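Local atomic coordinates of phospholipase C beta (Meleagris gallopavo, PDB entry 1JAD), a protein that belongs to the phospholipase C beta family and is seen here as its C-terminal region, a dimer of elongated, almost entirely helical chains. Residues S60-E65 with V77-R82; L56-V61 with E84-H89. All coordinates share one frame; numbering follows the deposited sequence.

Interaction 1. Residues S60-E65 with V77-R82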
ATOM      1  N   SER A  60      53.836 -10.935   2.135  1.00 55.56           N
ATOM      2  CA  SER A  60      54.822 -11.761   1.449  1.00 56.86           C
ATOM      3  C   SER A  60      56.077 -10.904   1.524  1.00 57.33           C
ATOM      4  O   SER A  60      57.151 -11.365   1.906  1.00 58.08           O
ATOM      5  CB  SER A  60      54.443 -11.949  -0.020  1.00 57.36           C
ATOM      6  OG  SER A  60      53.082 -12.297  -0.162  1.00 59.80           O
ATOM      7  N   VAL A  61      55.904  -9.640   1.149  1.00 57.11           N
ATOM      8  CA  VAL A  61      56.970  -8.654   1.153  1.00 57.72           C
ATOM      9  C   VAL A  61      57.486  -8.443   2.575  1.00 59.09           C
ATOM     10  O   VAL A  61      58.676  -8.606   2.841  1.00 59.88           O
ATOM     11  CB  VAL A  61      56.460  -7.299   0.590  1.00 57.08           C
ATOM     12  CG1 VAL A  61      57.577  -6.272   0.580  1.00 55.34           C
ATOM     13  CG2 VAL A  61      55.918  -7.495  -0.809  1.00 57.30           C
ATOM     14  N   LEU A  62      56.581  -8.093   3.485  1.00 59.85           N
ATOM     15  CA  LEU A  62      56.942  -7.848   4.876  1.00 60.70           C
ATOM     16  C   LEU A  62      57.717  -9.006   5.502  1.00 61.42           C
ATOM     17  O   LEU A  62      58.757  -8.802   6.129  1.00 61.79           O
ATOM     18  CB  LEU A  62      55.681  -7.558   5.695  1.00 60.62           C
ATOM     19  CG  LEU A  62      54.867  -6.353   5.212  1.00 61.22           C
ATOM     20  CD1 LEU A  62      53.661  -6.133   6.113  1.00 60.59           C
ATOM     21  CD2 LEU A  62      55.749  -5.121   5.209  1.00 61.47           C
ATOM     22  N   PHE A  63      57.208 -10.221   5.326  1.00 61.64           N
ATOM     23  CA  PHE A  63      57.850 -11.411   5.871  1.00 62.50           C
ATOM     24  C   PHE A  63      59.248 -11.689   5.334  1.00 62.76           C
ATOM     25  O   PHE A  63      60.197 -11.830   6.107  1.00 63.52           O
ATOM     26  CB  PHE A  63      56.968 -12.643   5.630  1.00 63.38           C
ATOM     27  CG  PHE A  63      55.920 -12.864   6.688  1.00 64.45           C
ATOM     28  CD1 PHE A  63      54.868 -13.745   6.464  1.00 64.79           C
ATOM     29  CD2 PHE A  63      56.005 -12.227   7.924  1.00 64.20           C
ATOM     30  CE1 PHE A  63      53.916 -13.989   7.456  1.00 65.23           C
ATOM     31  CE2 PHE A  63      55.057 -12.468   8.920  1.00 64.68           C
ATOM     32  CZ  PHE A  63      54.012 -13.349   8.686  1.00 63.70           C
ATOM     33  N   LEU A  64      59.373 -11.772   4.014  1.00 62.37           N
ATOM     34  CA  LEU A  64      60.661 -12.062   3.397  1.00 62.10           C
ATOM     35  C   LEU A  64      61.598 -10.864   3.282  1.00 61.43           C
ATOM     36  O   LEU A  64      62.648 -10.949   2.639  1.00 61.57           O
ATOM     37  CB  LEU A  64      60.442 -12.689   2.020  1.00 62.59           C
ATOM     38  CG  LEU A  64      59.691 -14.022   2.078  1.00 62.97           C
ATOM     39  CD1 LEU A  64      59.529 -14.584   0.671  1.00 64.00           C
ATOM     40  CD2 LEU A  64      60.452 -14.999   2.971  1.00 62.03           C
ATOM     41  N   GLU A  65      61.225  -9.756   3.918  1.00 60.05           N
ATOM     42  CA  GLU A  65      62.043  -8.549   3.889  1.00 58.83           C
ATOM     43  C   GLU A  65      63.210  -8.729   4.861  1.00 57.82           C
ATOM     44  O   GLU A  65      63.011  -9.121   6.015  1.00 58.25           O
ATOM     45  CB  GLU A  65      61.209  -7.328   4.308  1.00 58.69           C
ATOM     46  CG  GLU A  65      61.882  -5.980   4.053  1.00 58.02           C
ATOM     47  CD  GLU A  65      61.998  -5.651   2.569  1.00 58.60           C
ATOM     48  OE1 GLU A  65      60.943  -5.532   1.903  1.00 57.61           O
ATOM     49  OE2 GLU A  65      63.137  -5.511   2.065  1.00 58.44           O
ATOM     50  N   VAL A  77      56.922 -13.084  14.502  1.00 67.75           N
ATOM     51  CA  VAL A  77      55.704 -13.221  15.281  1.00 66.04           C
ATOM     52  C   VAL A  77      54.994 -11.875  15.271  1.00 65.16           C
ATOM     53  O   VAL A  77      53.772 -11.803  15.140  1.00 65.49           O
ATOM     54  CB  VAL A  77      56.020 -13.617  16.739  1.00 65.83           C
ATOM     55  CG1 VAL A  77      54.733 -13.746  17.536  1.00 66.02           C
ATOM     56  CG2 VAL A  77      56.791 -14.923  16.763  1.00 65.26           C
ATOM     57  N   GLU A  78      55.780 -10.814  15.402  1.00 64.19           N
ATOM     58  CA  GLU A  78      55.272  -9.448  15.408  1.00 64.26           C
ATOM     59  C   GLU A  78      54.347  -9.252  14.211  1.00 63.14           C
ATOM     60  O   GLU A  78      53.352  -8.531  14.289  1.00 63.50           O
ATOM     61  CB  GLU A  78      56.442  -8.470  15.303  1.00 66.52           C
ATOM     62  CG  GLU A  78      57.537  -8.660  16.355  1.00 70.54           C
ATOM     63  CD  GLU A  78      57.211  -8.010  17.686  1.00 72.20           C
ATOM     64  OE1 GLU A  78      56.109  -8.259  18.228  1.00 72.27           O
ATOM     65  OE2 GLU A  78      58.071  -7.254  18.193  1.00 72.42           O
ATOM     66  N   LEU A  79      54.690  -9.899  13.103  1.00 60.75           N
ATOM     67  CA  LEU A  79      53.915  -9.805  11.875  1.00 59.57           C
ATOM     68  C   LEU A  79      52.848 -10.885  11.786  1.00 58.94           C
ATOM     69  O   LEU A  79      51.756 -10.647  11.281  1.00 57.97           O
ATOM     70  CB  LEU A  79      54.836  -9.918  10.661  1.00 58.57           C
ATOM     71  CG  LEU A  79      55.859  -8.817  10.395  1.00 58.64           C
ATOM     72  CD1 LEU A  79      56.792  -9.247   9.279  1.00 58.43           C
ATOM     73  CD2 LEU A  79      55.138  -7.531  10.034  1.00 57.50           C
ATOM     74  N   LYS A  80      53.176 -12.078  12.264  1.00 59.16           N
ATOM     75  CA  LYS A  80      52.245 -13.193  12.230  1.00 59.98           C
ATOM     76  C   LYS A  80      50.944 -12.810  12.915  1.00 59.98           C
ATOM     77  O   LYS A  80      49.869 -12.956  12.343  1.00 60.33           O
ATOM     78  CB  LYS A  80      52.864 -14.410  12.915  1.00 60.83           C
ATOM     79  CG  LYS A  80      52.000 -15.654  12.917  1.00 60.77           C
ATOM     80  CD  LYS A  80      52.766 -16.812  13.538  1.00 63.03           C
ATOM     81  CE  LYS A  80      51.916 -18.068  13.646  1.00 63.33           C
ATOM     82  NZ  LYS A  80      50.752 -17.865  14.554  1.00 63.17           N
ATOM     83  N   GLU A  81      51.043 -12.308  14.139  1.00 59.92           N
ATOM     84  CA  GLU A  81      49.855 -11.908  14.880  1.00 60.18           C
ATOM     85  C   GLU A  81      49.165 -10.724  14.201  1.00 59.12           C
ATOM     86  O   GLU A  81      47.933 -10.651  14.137  1.00 58.19           O
ATOM     87  CB  GLU A  81      50.225 -11.525  16.312  1.00 62.16           C
ATOM     88  CG  GLU A  81      50.962 -12.605  17.095  1.00 65.43           C
ATOM     89  CD  GLU A  81      51.123 -12.239  18.563  1.00 67.82           C
ATOM     90  OE1 GLU A  81      51.600 -11.121  18.849  1.00 69.12           O
ATOM     91  OE2 GLU A  81      50.779 -13.071  19.431  1.00 69.66           O
ATOM     92  N   ARG A  82      49.974  -9.795  13.699  1.00 57.89           N
ATOM     93  CA  ARG A  82      49.476  -8.602  13.026  1.00 55.95           C
ATOM     94  C   ARG A  82      48.668  -8.990  11.794  1.00 53.67           C
ATOM     95  O   ARG A  82      47.688  -8.330  11.448  1.00 52.81           O
ATOM     96  CB  ARG A  82      50.655  -7.724  12.626  1.00 58.31           C
ATOM     97  CG  ARG A  82      50.290  -6.367  12.064  1.00 62.18           C
ATOM     98  CD  ARG A  82      51.567  -5.581  11.838  1.00 66.28           C
ATOM     99  NE  ARG A  82      52.382  -5.580  13.052  1.00 69.29           N
ATOM    100  CZ  ARG A  82      53.606  -5.072  13.140  1.00 71.15           C
ATOM    101  NH1 ARG A  82      54.177  -4.512  12.077  1.00 71.24           N
ATOM    102  NH2 ARG A  82      54.267  -5.135  14.291  1.00 70.69           N
TER
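At the edge of the Phe63 ring, near its plane, lies Lys80 N, 3.9 Å from Phe63 CZ, a van der Waals approach to the backbone and not a hydrogen bond. Leu79 comes in obliquely, so that neither a face nor the edge receives it squarely; its CB and CD1 lie along Phe63 CD2 and CE2. The modelled spacing is doubtfully short there, and the partners are more secure than the exact fit. The two side chains run past each other in opposite directions, each reaching toward the other helix.

Leu79 is the hub on its helix. With CG beside the backbone N and opposite the carbonyl carbon (chi1 -66°), and with the chain extended beyond it, CD1 is carried between Phe63 and Leu62. There it sits 4.1 Å from Leu62 CB and 3.7 Å from Leu62 O, so one methyl group covers both a side chain and the backbone of helix 28-64. Lys80 contributes its backbone beside the ring, while its long side chain leads off to a salt bridge with Glu84 farther along its own helix. Phe63 is buried, with Tyr241, Met242 and Val245 of helix 161-245 also packing against it.

The geometry of the backbones suits this apolar, interlocking contact. The short helical segments run antiparallel at 159° with their axes 10.4 Å apart, and the CA atoms of Phe63 and Leu79 approach to 7.4 Å. The worked example is thus an antiparallel helical hairpin close to its connection, with an aromatic side chain joining both arms to a third helix, as in the core of a three-helix bundle.

Interaction 2. Residues L56-V61 with E84-H89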
ATOM      1  N   LEU A  56      47.475 -10.937   1.774  1.00 56.80           N
ATOM      2  CA  LEU A  56      48.528 -11.919   1.994  1.00 56.76           C
ATOM      3  C   LEU A  56      49.755 -11.502   1.189  1.00 57.03           C
ATOM      4  O   LEU A  56      50.885 -11.625   1.659  1.00 56.26           O
ATOM      5  CB  LEU A  56      48.064 -13.317   1.576  1.00 56.22           C
ATOM      6  CG  LEU A  56      46.850 -13.870   2.326  1.00 55.45           C
ATOM      7  CD1 LEU A  56      46.571 -15.284   1.867  1.00 55.43           C
ATOM      8  CD2 LEU A  56      47.111 -13.856   3.817  1.00 55.98           C
ATOM      9  N   GLN A  57      49.527 -10.998  -0.019  1.00 57.27           N
ATOM     10  CA  GLN A  57      50.623 -10.540  -0.862  1.00 58.09           C
ATOM     11  C   GLN A  57      51.456  -9.530  -0.080  1.00 56.60           C
ATOM     12  O   GLN A  57      52.682  -9.589  -0.082  1.00 56.34           O
ATOM     13  CB  GLN A  57      50.075  -9.890  -2.138  1.00 61.86           C
ATOM     14  CG  GLN A  57      51.114  -9.159  -3.001  1.00 66.57           C
ATOM     15  CD  GLN A  57      52.285 -10.041  -3.431  1.00 69.43           C
ATOM     16  OE1 GLN A  57      53.086 -10.484  -2.599  1.00 70.59           O
ATOM     17  NE2 GLN A  57      52.384 -10.300  -4.736  1.00 69.59           N
ATOM     18  N   LYS A  58      50.772  -8.611   0.594  1.00 55.02           N
ATOM     19  CA  LYS A  58      51.421  -7.583   1.394  1.00 53.54           C
ATOM     20  C   LYS A  58      52.343  -8.206   2.439  1.00 53.77           C
ATOM     21  O   LYS A  58      53.440  -7.697   2.692  1.00 53.34           O
ATOM     22  CB  LYS A  58      50.361  -6.721   2.080  1.00 53.57           C
ATOM     23  CG  LYS A  58      50.909  -5.680   3.042  1.00 53.81           C
ATOM     24  CD  LYS A  58      49.772  -5.015   3.802  1.00 54.29           C
ATOM     25  CE  LYS A  58      50.294  -4.112   4.904  1.00 57.14           C
ATOM     26  NZ  LYS A  58      49.190  -3.557   5.755  1.00 59.19           N
ATOM     27  N   TYR A  59      51.901  -9.301   3.052  1.00 53.18           N
ATOM     28  CA  TYR A  59      52.721  -9.972   4.053  1.00 53.08           C
ATOM     29  C   TYR A  59      53.756 -10.909   3.460  1.00 54.05           C
ATOM     30  O   TYR A  59      54.463 -11.601   4.189  1.00 53.95           O
ATOM     31  CB  TYR A  59      51.855 -10.725   5.060  1.00 51.69           C
ATOM     32  CG  TYR A  59      51.298  -9.814   6.120  1.00 51.05           C
ATOM     33  CD1 TYR A  59      50.375  -8.816   5.800  1.00 49.70           C
ATOM     34  CD2 TYR A  59      51.755  -9.897   7.436  1.00 49.43           C
ATOM     35  CE1 TYR A  59      49.925  -7.917   6.764  1.00 49.04           C
ATOM     36  CE2 TYR A  59      51.315  -9.005   8.406  1.00 49.03           C
ATOM     37  CZ  TYR A  59      50.403  -8.016   8.066  1.00 49.36           C
ATOM     38  OH  TYR A  59      49.999  -7.110   9.025  1.00 47.80           O
ATOM     39  N   SER A  60      53.836 -10.935   2.135  1.00 55.56           N
ATOM     40  CA  SER A  60      54.822 -11.761   1.449  1.00 56.86           C
ATOM     41  C   SER A  60      56.077 -10.904   1.524  1.00 57.33           C
ATOM     42  O   SER A  60      57.151 -11.365   1.906  1.00 58.08           O
ATOM     43  CB  SER A  60      54.443 -11.949  -0.020  1.00 57.36           C
ATOM     44  OG  SER A  60      53.082 -12.297  -0.162  1.00 59.80           O
ATOM     45  N   VAL A  61      55.904  -9.640   1.149  1.00 57.11           N
ATOM     46  CA  VAL A  61      56.970  -8.654   1.153  1.00 57.72           C
ATOM     47  C   VAL A  61      57.486  -8.443   2.575  1.00 59.09           C
ATOM     48  O   VAL A  61      58.676  -8.606   2.841  1.00 59.88           O
ATOM     49  CB  VAL A  61      56.460  -7.299   0.590  1.00 57.08           C
ATOM     50  CG1 VAL A  61      57.577  -6.272   0.580  1.00 55.34           C
ATOM     51  CG2 VAL A  61      55.918  -7.495  -0.809  1.00 57.30           C
ATOM     52  N   GLU A  84      47.076 -11.923  11.407  1.00 49.01           N
ATOM     53  CA  GLU A  84      45.864 -12.525  11.933  1.00 48.79           C
ATOM     54  C   GLU A  84      44.786 -11.499  12.240  1.00 47.34           C
ATOM     55  O   GLU A  84      43.614 -11.724  11.941  1.00 45.73           O
ATOM     56  CB  GLU A  84      46.188 -13.337  13.191  1.00 51.16           C
ATOM     57  CG  GLU A  84      47.010 -14.586  12.899  1.00 54.95           C
ATOM     58  CD  GLU A  84      47.292 -15.427  14.133  1.00 57.28           C
ATOM     59  OE1 GLU A  84      46.331 -15.798  14.844  1.00 59.21           O
ATOM     60  OE2 GLU A  84      48.475 -15.734  14.385  1.00 58.74           O
HETATM   61  N   MSE A  85      45.183 -10.367  12.817  1.00 46.16           N
HETATM   62  CA  MSE A  85      44.223  -9.334  13.172  1.00 45.94           C
HETATM   63  C   MSE A  85      43.695  -8.558  11.963  1.00 43.92           C
HETATM   64  O   MSE A  85      42.554  -8.096  11.979  1.00 43.21           O
HETATM   65  CB  MSE A  85      44.831  -8.377  14.202  1.00 49.43           C
HETATM   66  CG  MSE A  85      43.790  -7.530  14.946  1.00 56.01           C
HETATM   67 SE   MSE A  85      42.494  -8.532  15.822  1.00 63.98          SE
HETATM   68  CE  MSE A  85      43.548  -9.625  16.880  1.00 57.46           C
ATOM     69  N   GLU A  86      44.507  -8.404  10.921  1.00 41.48           N
ATOM     70  CA  GLU A  86      44.038  -7.701   9.732  1.00 39.99           C
ATOM     71  C   GLU A  86      43.091  -8.597   8.946  1.00 39.09           C
ATOM     72  O   GLU A  86      42.238  -8.114   8.196  1.00 38.19           O
ATOM     73  CB  GLU A  86      45.202  -7.266   8.851  1.00 42.04           C
ATOM     74  CG  GLU A  86      45.922  -6.034   9.367  1.00 46.21           C
ATOM     75  CD  GLU A  86      47.007  -5.557   8.419  1.00 48.75           C
ATOM     76  OE1 GLU A  86      46.712  -5.368   7.216  1.00 49.69           O
ATOM     77  OE2 GLU A  86      48.153  -5.361   8.881  1.00 51.66           O
ATOM     78  N   LEU A  87      43.250  -9.906   9.109  1.00 36.25           N
ATOM     79  CA  LEU A  87      42.361 -10.843   8.450  1.00 35.05           C
ATOM     80  C   LEU A  87      41.067 -10.853   9.252  1.00 33.97           C
ATOM     81  O   LEU A  87      39.985 -10.827   8.683  1.00 33.71           O
ATOM     82  CB  LEU A  87      42.971 -12.247   8.403  1.00 35.56           C
ATOM     83  CG  LEU A  87      44.119 -12.434   7.401  1.00 36.18           C
ATOM     84  CD1 LEU A  87      44.688 -13.842   7.557  1.00 36.74           C
ATOM     85  CD2 LEU A  87      43.617 -12.200   5.973  1.00 32.21           C
ATOM     86  N   ILE A  88      41.181 -10.885  10.577  1.00 32.93           N
ATOM     87  CA  ILE A  88      39.996 -10.860  11.422  1.00 33.41           C
ATOM     88  C   ILE A  88      39.170  -9.623  11.061  1.00 35.70           C
ATOM     89  O   ILE A  88      37.982  -9.731  10.741  1.00 37.45           O
ATOM     90  CB  ILE A  88      40.361 -10.781  12.914  1.00 33.33           C
ATOM     91  CG1 ILE A  88      41.007 -12.089  13.372  1.00 32.72           C
ATOM     92  CG2 ILE A  88      39.109 -10.492  13.741  1.00 33.64           C
ATOM     93  CD1 ILE A  88      40.064 -13.258  13.379  1.00 33.31           C
ATOM     94  N   HIS A  89      39.798  -8.448  11.108  1.00 36.09           N
ATOM     95  CA  HIS A  89      39.094  -7.222  10.766  1.00 35.99           C
ATOM     96  C   HIS A  89      38.506  -7.291   9.374  1.00 34.75           C
ATOM     97  O   HIS A  89      37.378  -6.848   9.149  1.00 35.19           O
ATOM     98  CB  HIS A  89      40.011  -6.007  10.900  1.00 38.28           C
ATOM     99  CG  HIS A  89      40.267  -5.611  12.322  1.00 43.48           C
ATOM    100  ND1 HIS A  89      40.994  -4.492  12.668  1.00 45.35           N
ATOM    101  CD2 HIS A  89      39.876  -6.180  13.488  1.00 45.08           C
ATOM    102  CE1 HIS A  89      41.039  -4.389  13.985  1.00 47.46           C
ATOM    103  NE2 HIS A  89      40.368  -5.399  14.508  1.00 46.48           N
TER
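Tyr59 and Glu86 reach each other through matching first torsions: in both, CG stands beside the backbone N and opposite the carbonyl carbon, and the Glu86 chain then extends fully toward helix 28-64. Lys58 takes another route to the same carboxylate. Its CG is trans to the backbone N (chi1 175°), and every later bond is extended, so the ammonium group arrives across the Glu86 side chain at about a right angle.

Each carboxylate oxygen therefore has its own closest donor. Tyr59 OH gives its proton to Glu86 OE2 over a short 2.5 Å. That oxygen lies at the edge of the phenol ring, near its plane, but the hydroxyl meets it from above the carboxylate, 55° out of that plane. The ring and carboxylate planes are 69° apart. On the other oxygen, Lys58 NZ forms a salt bridge with Glu86 OE1 whose hydrogen bond, at 3.4 Å, is weak.

Beside this polar bridge the antiparallel helices, with segment axes 11.6 Å apart, touch lightly through leucine tips: Leu56 CD2 lies 4.4 Å from Leu87 CD2. Leu87 turns inward, where Met237 and Val238 of helix 161-245 pack on it. Tyr59 is itself buried, with Arg82 and Leu83 of helix 75-155 also packed against its side chain.

The chemistry implies a division of labour: a buried phenol holds one carboxylate oxygen closely, an exposed lysine attends the other more loosely, and the two together would probably favour the ionised form of Glu86.

Both contacts join the same pair of antiparallel helices, 28-64 and 75-155, at the end of the bundle where the chain turns from one into the other, and their centres lie only 8 Å apart. Interaction 1, nearer the turn, is apolar, and its buried aromatic reaches the third helix. Interaction 2, one to two helical turns farther in, combines a thin leucine contact on the inner side with a polar bridge toward the surface. The two are continuous: Tyr59 packs against Leu79 and Arg82. Neither is wholly core, and together they illustrate how one helical interface changes from hydrophobic to charged chemistry along its length and across its width.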